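PDB 7CYX: glycine oxidase from Bacillus cereus ATCC 14579, which binds FAD and probably oxidises glycine with molecular oxygen and water to glyoxylate, hydrogen peroxide and ammonium, a reaction linked to thiamine diphosphate biosynthesis. Local coordinates for residues 184-189 and 323-327. Residues are numbered along the deposited sequence; the frame is centred on the assembly and turned at random.
Sequences IENNKV and EIKGL
K188 and K325 form a single parallel bridge between two loops, their CA atoms 5.2 Å apart. Both of its bonds are weak by length but fairly straight: K325 N gives its hydrogen to N187 O at 3.5 Å (165°), and V189 N to K325 O at 3.3 Å. K325 is thus gripped through both its N and its O. The 184-189 loop is itself closed by a hydrogen bond from E185 N to K188 O.

Apolar contacts lie beside the bridge. I184 and I324 cross at about a right angle; with I184 CG1 beside its backbone N (chi1 -60°), CD1 reaches I324 CG2 at 3.6 Å. V189 CG2 meets L327 CB at 3.9 Å, and V204 and I182 also pack against both V189 and L327.

Polar side chains occupy the more exposed parts. The end of N187 crosses E323 near CG, the amide and carboxylate planes 52° apart. K188 runs alongside K325 in the same direction, its bent end bringing NZ to 3.5 Å from K325 CG. The two NZ atoms stay 6.2 Å apart, and that of K325 is held in a salt bridge with E320.

I324 to L327 is a type II beta turn with G326 at its positive-phi third position; it leads directly into strand 327-331. The parallel bridge therefore ties the loop between strands 179-184 and 189-194 to the turn at the start of strand 327-331, an inner strand of the mixed sheet that also holds strand 5-10, in the Rossmann-type FAD-binding fold of this oxidoreductase family, with the L327 side chain about 12 Å from the bound FAD.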
loop_
_atom_site.group_PDB
_atom_site.type_symbol
_atom_site.label_atom_id
_atom_site.label_comp_id
_atom_site.label_asym_id
_atom_site.label_seq_id
_atom_site.Cartn_x
_atom_site.Cartn_y
_atom_site.Cartn_z
ATOM N N ILE A 184 -4.076 11.728 -37.974
ATOM C CA ILE A 184 -4.916 11.016 -38.909
ATOM C C ILE A 184 -4.495 11.424 -40.322
ATOM O O ILE A 184 -4.587 12.602 -40.684
ATOM C CB ILE A 184 -6.402 11.324 -38.651
ATOM C CG1 ILE A 184 -6.809 10.898 -37.238
ATOM C CG2 ILE A 184 -7.282 10.691 -39.719
ATOM C CD1 ILE A 184 -8.102 11.520 -36.753
ATOM N N GLU A 185 -4.049 10.438 -41.105
ATOM C CA GLU A 185 -3.432 10.703 -42.390
ATOM C C GLU A 185 -4.483 10.470 -43.482
ATOM O O GLU A 185 -4.834 11.419 -44.200
ATOM C CB GLU A 185 -2.115 9.927 -42.513
ATOM C CG GLU A 185 -0.920 10.756 -42.030
ATOM C CD GLU A 185 0.405 10.060 -41.721
ATOM O OE1 GLU A 185 0.425 8.824 -41.574
ATOM O OE2 GLU A 185 1.430 10.775 -41.606
ATOM N N ASN A 186 -5.034 9.256 -43.567
ATOM C CA ASN A 186 -5.951 8.945 -44.670
ATOM C C ASN A 186 -7.291 8.478 -44.101
ATOM O O ASN A 186 -7.776 7.408 -44.452
ATOM C CB ASN A 186 -5.332 7.914 -45.623
ATOM C CG ASN A 186 -6.131 7.712 -46.893
ATOM O OD1 ASN A 186 -7.064 8.464 -47.170
ATOM N ND2 ASN A 186 -5.778 6.698 -47.669
ATOM N N ASN A 187 -7.869 9.284 -43.205
ATOM C CA ASN A 187 -9.041 8.883 -42.432
ATOM C C ASN A 187 -8.691 7.656 -41.570
ATOM O O ASN A 187 -9.569 6.851 -41.222
ATOM C CB ASN A 187 -10.234 8.604 -43.349
ATOM C CG ASN A 187 -11.558 8.684 -42.630
ATOM O OD1 ASN A 187 -12.150 7.657 -42.308
ATOM N ND2 ASN A 187 -12.011 9.897 -42.347
ATOM N N LYS A 188 -7.415 7.568 -41.199
ATOM C CA LYS A 188 -6.935 6.492 -40.302
ATOM C C LYS A 188 -5.999 7.095 -39.255
ATOM O O LYS A 188 -5.309 8.065 -39.563
ATOM C CB LYS A 188 -6.213 5.403 -41.090
ATOM C CG LYS A 188 -7.114 4.303 -41.621
ATOM C CD LYS A 188 -6.416 2.973 -41.791
ATOM C CE LYS A 188 -7.121 1.842 -41.071
ATOM N NZ LYS A 188 -8.392 1.468 -41.730
ATOM N N VAL A 189 -6.011 6.532 -38.054
ATOM C CA VAL A 189 -5.109 6.983 -36.963
ATOM C C VAL A 189 -3.723 6.415 -37.255
ATOM O O VAL A 189 -3.612 5.213 -37.315
ATOM C CB VAL A 189 -5.630 6.472 -35.610
ATOM C CG1 VAL A 189 -4.523 6.390 -34.578
ATOM C CG2 VAL A 189 -6.797 7.296 -35.105
ATOM N N GLU A 323 -16.349 6.665 -38.491
ATOM C CA GLU A 323 -15.692 6.910 -39.772
ATOM C C GLU A 323 -14.185 6.686 -39.617
ATOM O O GLU A 323 -13.634 5.806 -40.265
ATOM C CB GLU A 323 -16.040 8.320 -40.259
ATOM C CG GLU A 323 -15.644 8.616 -41.699
ATOM C CD GLU A 323 -16.009 10.017 -42.176
ATOM O OE1 GLU A 323 -15.839 10.294 -43.387
ATOM O OE2 GLU A 323 -16.457 10.836 -41.332
ATOM N N ILE A 324 -13.547 7.468 -38.733
ATOM C CA ILE A 324 -12.094 7.437 -38.517
ATOM C C ILE A 324 -11.742 6.140 -37.790
ATOM O O ILE A 324 -12.153 5.933 -36.650
ATOM C CB ILE A 324 -11.612 8.664 -37.724
ATOM C CG1 ILE A 324 -12.159 9.969 -38.314
ATOM C CG2 ILE A 324 -10.088 8.652 -37.639
ATOM C CD1 ILE A 324 -11.856 11.211 -37.507
ATOM N N LYS A 325 -10.992 5.268 -38.471
ATOM C CA LYS A 325 -10.769 3.916 -37.984
ATOM C C LYS A 325 -9.624 3.951 -36.968
ATOM O O LYS A 325 -8.599 4.608 -37.188
ATOM C CB LYS A 325 -10.482 2.950 -39.139
ATOM C CG LYS A 325 -10.260 1.497 -38.726
ATOM C CD LYS A 325 -11.477 0.819 -38.104
ATOM C CE LYS A 325 -11.150 -0.509 -37.450
ATOM N NZ LYS A 325 -10.411 -0.327 -36.177
ATOM N N GLY A 326 -9.853 3.268 -35.846
ATOM C CA GLY A 326 -8.882 3.121 -34.778
ATOM C C GLY A 326 -8.960 4.228 -33.738
ATOM O O GLY A 326 -8.095 4.286 -32.856
ATOM N N LEU A 327 -9.971 5.107 -33.835
ATOM C CA LEU A 327 -10.114 6.221 -32.900
ATOM C C LEU A 327 -11.226 5.867 -31.901
ATOM O O LEU A 327 -12.386 5.686 -32.271
ATOM C CB LEU A 327 -10.408 7.490 -33.708
ATOM C CG LEU A 327 -10.138 8.863 -33.074
ATOM C CD1 LEU A 327 -11.437 9.620 -32.866
ATOM C CD2 LEU A 327 -9.352 8.785 -31.775
#